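Local coordinates for hypothetical protein TM1012 (Thermotoga maritima, PDB 2FCL) that is of unproven function but probably transfers a nucleotidyl group, being related to aminoglycoside adenylyltransferases, at residues A[58-62]-A[63-67]; A[66-69]-A[70-74]; A[141-144]-A[145-148]. All coordinates share one frame; numbering follows the deposited sequence. Where two conformers were deposited one is given.

Overall arrangement
Following the chain from its N terminus, contact 1 comes first: residues 58-67 run off strand 57-60 of the mixed sheet and turn at once into helix 62-71. Contact 2 carries on along the same helix to its C-terminal end, sharing Tyr-66 and Glu-67 with contact 1, so the two follow each other in overlap. They also touch, Ile-68 of contact 2 packing on Ile-58 and Thr-60 of the strand. Contact 3, residues 141-148, comes much later, at the start of helix 142-149, its centre about 20 Å from that of contact 1 and 27 Å from that of contact 2. Each closes only local turns; none encloses another.

Contact 1 (A[58-62]-A[63-67]); sequences IQTDE and EGAYE
Asp-61 reaches forward over the start of helix 62-71, and its OD1 accepts the backbone N-H of Gly-64 at 2.8 Å between OD1 and N. This is an N-cap. The carboxylate is brought there by a chi1 of 54°, which sets CG between the backbone N and the carbonyl carbon; the N-H meets OD1 nearly along its C-O axis. Behind it the first helical turn closes with Ala-65 N donating to Asp-61 O at 3.1 Å. With an alanine in place of Asp-61, the Gly-64 N-H would probably lose its side-chain acceptor and the helix start would be likely to fray. Thr-60 turns both branches to the helix: OG1 lies 3.3 Å from Gly-64 CA, while CG2 rests 3.4 Å from Ala-65 N. With no side chain on Gly-64, Thr-60 OG1 and Asp-61 OD1 can both sit close to its CA. On another flank the ring edge of Tyr-66 faces the backbone O of Glu-62, 3.1 Å from CD2; separately, the extended Glu-62 side chain crosses the ring, its carboxylate turned 63° from it. Outside the turn, Asn-35 holds two residues, its O bonded to Thr-60 OG1 and its ND2 donating to Asp-61 OD2, and Tyr-66 OH bonds His-91 of strand 89-94. The junction thus carries the chain from strand 57-60, between strands 36-39 and 103-106, into a helix lying against the sheet.

Contact 2 (A[66-69]-A[70-74]); sequences YEIE and RIFSE
Arg-70 grips the carboxylate of Glu-67 one helical turn back, side-on and with two nitrogens. NE donates to OE1 of Glu-67 at 2.9 Å, almost straight at 176°, and NH2 of Arg-70 reaches Glu-67 OE2 at 3.1 Å. Both acceptor oxygens lie close to the guanidinium plane and are met on their syn sides, although the two flat groups are turned 33° from each other, which puts the nitrogens somewhat out of the carboxylate plane. The fit comes from two bends: Glu-67 folds at chi2, and Arg-70, extended as far as CD, turns at chi3 (62°), so that the side chains run side by side. On a different face of the helix Ile-68 lies alongside Phe-72, CG2 of the isoleucine 3.8 Å from CD2 of the phenylalanine, and Ile-68 O sits at the ring edge, in its plane.

The backbone sets these spacings. Arg-70 N bonds Tyr-66 O, Ile-71 N bonds Glu-67 O at 2.9 Å, and Phe-72 N bonds Ile-68 O; Phe-72 is then the first residue to leave helical backbone angles. Further out, Ile-68 packs on Ile-58 and Thr-60 of strand 57-60, Phe-72 on Leu-95 and Arg-28, and Glu-69 OE2 accepts from Val-80 N. Arg-28 also bonds Ile-71 O and Glu-74.

Ile-68 thus faces strand 57-60, while the Glu-67 to Arg-70 pair lies on a different face. The two-point salt bridge pairs opposite charges and restrains the rotation of both groups, and the arginine is likely to favour the ionised form of Glu-67.

Contact 3 (A[141-144]-A[145-148]); sequences SLEY and EYQA
Ser-141 O accepts the backbone N-H of Glu-145 at 3.0 Å, the first of four consecutive i to i+4 bonds; Tyr-146 N to Leu-142 O is the shortest at 2.8 Å, and Gln-147 N to Glu-143 O and Ala-148 N to Tyr-144 O follow. The serine serves twice, because its OG also takes the N-H of Tyr-144, with 3.1 Å between OG and N and an angle of 167°. Its chi1 of 166° swings the hydroxyl oxygen over the opening turn. This is a serine N-cap, and it starts helix 142-149. A bound molecule of unknown identity, perhaps from the crystallisation liquor, also bonds Ser-141 OG and Glu-143 N at this end of the helix.

Beyond the cap the side chains spread round the helix. Glu-145 bends at chi2, its CG passing 3.5 Å from Ser-141 O, and its OE2 accepts from Gly-40 N at the start of helix 40-46. Tyr-144 swings outward, CG anti to the backbone N (chi1 179°), to meet the ring of Tyr-126. In the conformer given, Glu-143 OE1 pairs with Arg-162 in a salt bridge, and Arg-162 also makes a cation-pi contact with Tyr-146. Leu-142 and the Glu-145 side chain both touch Phe-44 of helix 40-46; Ala-148 CB lies 3.5 Å from Tyr-144 O, one turn back.

Contact 1 (A[58-62]-A[63-67])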
# COMPACT_ATOMS: atom_id res chain seq x y z
N ILE A 58 0.01 -0.29 3.24
CA ILE A 58 -1.28 -0.90 3.06
C ILE A 58 -2.30 0.19 2.78
O ILE A 58 -2.45 1.12 3.55
CB ILE A 58 -1.71 -1.68 4.31
CG1 ILE A 58 -0.68 -2.75 4.69
CG2 ILE A 58 -3.07 -2.30 4.10
CD1 ILE A 58 -0.37 -3.82 3.67
N GLN A 59 -3.00 0.06 1.66
CA GLN A 59 -4.05 0.97 1.28
C GLN A 59 -5.39 0.29 1.48
O GLN A 59 -5.55 -0.90 1.22
CB GLN A 59 -3.86 1.47 -0.15
CG GLN A 59 -4.87 2.51 -0.55
CD GLN A 59 -4.55 3.16 -1.88
OE1 GLN A 59 -3.45 3.01 -2.38
NE2 GLN A 59 -5.51 3.90 -2.44
N THR A 60 -6.37 1.05 1.93
CA THR A 60 -7.67 0.55 2.30
C THR A 60 -8.69 1.66 2.13
O THR A 60 -8.39 2.71 1.55
CB THR A 60 -7.62 -0.02 3.75
OG1 THR A 60 -8.87 -0.60 4.09
CG2 THR A 60 -7.26 1.04 4.76
N ASP A 61 -9.91 1.42 2.59
CA ASP A 61 -10.94 2.46 2.60
C ASP A 61 -11.04 3.07 4.00
O ASP A 61 -10.25 2.73 4.87
CB ASP A 61 -12.26 1.91 2.04
CG ASP A 61 -12.75 0.67 2.73
OD1 ASP A 61 -12.29 0.36 3.84
OD2 ASP A 61 -13.63 -0.03 2.14
N GLU A 62 -11.96 4.01 4.22
CA GLU A 62 -12.01 4.69 5.49
C GLU A 62 -12.27 3.70 6.63
O GLU A 62 -11.53 3.66 7.63
CB GLU A 62 -13.07 5.80 5.47
CG GLU A 62 -13.25 6.50 6.81
CD GLU A 62 -14.29 7.58 6.77
OE1 GLU A 62 -14.71 7.96 5.67
OE2 GLU A 62 -14.67 8.04 7.86
N GLU A 63 -13.29 2.88 6.49
CA GLU A 63 -13.66 1.93 7.53
C GLU A 63 -12.52 0.95 7.74
O GLU A 63 -12.23 0.56 8.87
CB GLU A 63 -14.94 1.17 7.14
CG GLU A 63 -15.34 0.03 8.07
CD GLU A 63 -16.45 -0.83 7.49
OE1 GLU A 63 -17.49 -0.26 7.10
OE2 GLU A 63 -16.26 -2.07 7.41
N GLY A 64 -11.87 0.55 6.65
CA GLY A 64 -10.80 -0.44 6.72
C GLY A 64 -9.61 0.05 7.52
O GLY A 64 -8.97 -0.73 8.19
N ALA A 65 -9.31 1.34 7.44
CA ALA A 65 -8.14 1.84 8.15
C ALA A 65 -8.32 1.66 9.66
O ALA A 65 -7.39 1.23 10.35
CB ALA A 65 -7.90 3.30 7.82
N TYR A 66 -9.49 2.00 10.17
CA TYR A 66 -9.80 1.86 11.59
C TYR A 66 -9.92 0.41 11.99
O TYR A 66 -9.52 0.04 13.09
CB TYR A 66 -11.03 2.72 11.98
CG TYR A 66 -10.77 4.18 11.71
CD1 TYR A 66 -10.07 4.96 12.61
CD2 TYR A 66 -11.17 4.77 10.52
CE1 TYR A 66 -9.79 6.28 12.34
CE2 TYR A 66 -10.89 6.08 10.24
CZ TYR A 66 -10.20 6.82 11.16
OH TYR A 66 -9.89 8.12 10.89
N GLU A 67 -10.43 -0.44 11.10
CA GLU A 67 -10.47 -1.87 11.36
C GLU A 67 -9.08 -2.48 11.44
O GLU A 67 -8.82 -3.31 12.31
CB GLU A 67 -11.33 -2.60 10.31
CG GLU A 67 -12.83 -2.58 10.56
CD GLU A 67 -13.19 -3.40 11.79
OE1 GLU A 67 -13.07 -2.88 12.92
OE2 GLU A 67 -13.53 -4.58 11.62
O HOH W 1 -16.46 0.56 3.99

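Contact 2 (A[66-69]-A[70-74])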
# COMPACT_ATOMS: atom_id res chain seq x y z
N TYR A 66 -9.49 2.00 10.17
CA TYR A 66 -9.80 1.86 11.59
C TYR A 66 -9.92 0.41 11.99
O TYR A 66 -9.52 0.04 13.09
CB TYR A 66 -11.03 2.72 11.98
CG TYR A 66 -10.77 4.18 11.71
CD1 TYR A 66 -10.07 4.96 12.61
CD2 TYR A 66 -11.17 4.77 10.52
CE1 TYR A 66 -9.79 6.28 12.34
CE2 TYR A 66 -10.89 6.08 10.24
CZ TYR A 66 -10.20 6.82 11.16
OH TYR A 66 -9.89 8.12 10.89
N GLU A 67 -10.43 -0.44 11.10
CA GLU A 67 -10.47 -1.87 11.36
C GLU A 67 -9.08 -2.48 11.44
O GLU A 67 -8.82 -3.31 12.31
CB GLU A 67 -11.33 -2.60 10.31
CG GLU A 67 -12.83 -2.58 10.56
CD GLU A 67 -13.19 -3.40 11.79
OE1 GLU A 67 -13.07 -2.88 12.92
OE2 GLU A 67 -13.53 -4.58 11.62
N ILE A 68 -8.20 -2.12 10.50
CA ILE A 68 -6.83 -2.63 10.54
C ILE A 68 -6.14 -2.23 11.83
O ILE A 68 -5.49 -3.04 12.49
CB ILE A 68 -6.05 -2.16 9.28
CG1 ILE A 68 -6.62 -2.85 8.04
CG2 ILE A 68 -4.56 -2.42 9.42
CD1 ILE A 68 -6.10 -2.31 6.74
N GLU A 69 -6.30 -0.98 12.24
CA GLU A 69 -5.74 -0.53 13.51
C GLU A 69 -6.24 -1.40 14.67
O GLU A 69 -5.47 -1.80 15.54
CB GLU A 69 -6.11 0.94 13.74
CG GLU A 69 -5.76 1.47 15.10
CD GLU A 69 -6.16 2.93 15.20
OE1 GLU A 69 -7.37 3.26 15.09
OE2 GLU A 69 -5.27 3.74 15.33
N ARG A 70 -7.54 -1.69 14.71
CA ARG A 70 -8.09 -2.55 15.76
C ARG A 70 -7.49 -3.95 15.70
O ARG A 70 -7.09 -4.52 16.72
CB ARG A 70 -9.61 -2.65 15.62
CG ARG A 70 -10.30 -3.43 16.72
CD ARG A 70 -11.81 -3.59 16.49
NE ARG A 70 -12.12 -4.34 15.27
CZ ARG A 70 -11.97 -5.65 15.10
NH1 ARG A 70 -11.54 -6.42 16.09
NH2 ARG A 70 -12.27 -6.21 13.93
N ILE A 71 -7.44 -4.52 14.51
CA ILE A 71 -6.99 -5.89 14.34
C ILE A 71 -5.53 -6.04 14.74
O ILE A 71 -5.14 -7.09 15.22
CB ILE A 71 -7.25 -6.33 12.89
CG1 ILE A 71 -8.75 -6.52 12.69
CG2 ILE A 71 -6.52 -7.63 12.55
CD1 ILE A 71 -9.17 -6.57 11.23
N PHE A 72 -4.73 -4.99 14.54
CA PHE A 72 -3.31 -4.98 14.87
C PHE A 72 -3.02 -4.08 16.05
O PHE A 72 -1.96 -3.48 16.13
CB PHE A 72 -2.46 -4.57 13.66
CG PHE A 72 -2.54 -5.53 12.51
CD1 PHE A 72 -1.71 -6.62 12.47
CD2 PHE A 72 -3.46 -5.35 11.51
CE1 PHE A 72 -1.80 -7.54 11.43
CE2 PHE A 72 -3.57 -6.25 10.47
CZ PHE A 72 -2.73 -7.34 10.42
N SER A 73 -3.94 -4.03 17.02
CA SER A 73 -3.87 -2.99 18.03
C SER A 73 -2.57 -2.98 18.82
O SER A 73 -2.10 -1.91 19.19
CB SER A 73 -5.10 -3.07 18.94
OG SER A 73 -5.11 -4.26 19.70
N GLU A 74 -2.00 -4.14 19.11
CA GLU A 74 -0.78 -4.17 19.93
C GLU A 74 0.45 -3.68 19.18
O GLU A 74 1.49 -3.51 19.79
CB GLU A 74 -0.51 -5.57 20.51
CG GLU A 74 -0.04 -6.65 19.53
CD GLU A 74 -1.15 -7.50 18.94
OE1 GLU A 74 -2.18 -6.93 18.51
OE2 GLU A 74 -1.00 -8.74 18.94

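Contact 3 (A[141-144]-A[145-148])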
# COMPACT_ATOMS: atom_id res chain seq x y z
N SER A 141 -2.50 -2.50 -9.05
CA SER A 141 -2.04 -2.39 -10.43
C SER A 141 -0.79 -1.52 -10.60
O SER A 141 -0.79 -0.39 -10.14
CB SER A 141 -3.17 -1.76 -11.26
OG SER A 141 -2.73 -1.33 -12.53
N LEU A 142 0.23 -2.06 -11.26
CA LEU A 142 1.46 -1.29 -11.52
C LEU A 142 1.20 -0.10 -12.44
O LEU A 142 1.76 0.96 -12.24
CB LEU A 142 2.54 -2.18 -12.13
CG LEU A 142 3.05 -3.30 -11.22
CD1 LEU A 142 4.07 -4.17 -11.94
CD2 LEU A 142 3.65 -2.74 -9.95
N GLU A 143 0.32 -0.27 -13.42
CA GLU A 143 -0.04 0.83 -14.30
C GLU A 143 -0.69 1.96 -13.52
O GLU A 143 -0.39 3.14 -13.74
CB GLU A 143 -0.94 0.37 -15.45
CG GLU A 143 -0.26 -0.54 -16.46
CD GLU A 143 0.79 0.17 -17.31
OE1 GLU A 143 0.97 1.40 -17.16
OE2 GLU A 143 1.45 -0.51 -18.12
N TYR A 144 -1.59 1.59 -12.60
CA TYR A 144 -2.23 2.57 -11.75
C TYR A 144 -1.20 3.33 -10.90
O TYR A 144 -1.24 4.56 -10.81
CB TYR A 144 -3.30 1.92 -10.86
CG TYR A 144 -3.99 2.89 -9.94
CD1 TYR A 144 -3.46 3.18 -8.69
CD2 TYR A 144 -5.13 3.54 -10.33
CE1 TYR A 144 -4.06 4.09 -7.87
CE2 TYR A 144 -5.73 4.44 -9.52
CZ TYR A 144 -5.20 4.72 -8.28
OH TYR A 144 -5.87 5.63 -7.47
N GLU A 145 -0.29 2.61 -10.27
CA GLU A 145 0.74 3.29 -9.46
C GLU A 145 1.65 4.14 -10.29
O GLU A 145 2.04 5.22 -9.85
CB GLU A 145 1.53 2.30 -8.63
CG GLU A 145 0.64 1.59 -7.59
CD GLU A 145 1.21 1.65 -6.19
OE1 GLU A 145 1.37 2.76 -5.66
OE2 GLU A 145 1.48 0.60 -5.58
N TYR A 146 1.99 3.68 -11.49
CA TYR A 146 2.80 4.49 -12.39
C TYR A 146 2.13 5.85 -12.62
O TYR A 146 2.77 6.90 -12.47
CB TYR A 146 2.98 3.75 -13.72
CG TYR A 146 3.54 4.63 -14.80
CD1 TYR A 146 4.84 5.11 -14.73
CD2 TYR A 146 2.77 5.03 -15.89
CE1 TYR A 146 5.37 5.95 -15.72
CE2 TYR A 146 3.28 5.86 -16.87
CZ TYR A 146 4.58 6.32 -16.77
OH TYR A 146 5.09 7.12 -17.76
N GLN A 147 0.85 5.83 -12.99
CA GLN A 147 0.17 7.08 -13.27
C GLN A 147 0.06 7.96 -12.02
O GLN A 147 0.18 9.19 -12.08
CB GLN A 147 -1.22 6.78 -13.84
CG GLN A 147 -1.22 6.10 -15.19
CD GLN A 147 -0.67 6.95 -16.32
OE1 GLN A 147 -0.64 8.18 -16.22
NE2 GLN A 147 -0.24 6.30 -17.39
N ALA A 148 -0.20 7.34 -10.88
CA ALA A 148 -0.29 8.09 -9.63
C ALA A 148 1.04 8.75 -9.28
O ALA A 148 1.08 9.90 -8.86
CB ALA A 148 -0.72 7.18 -8.51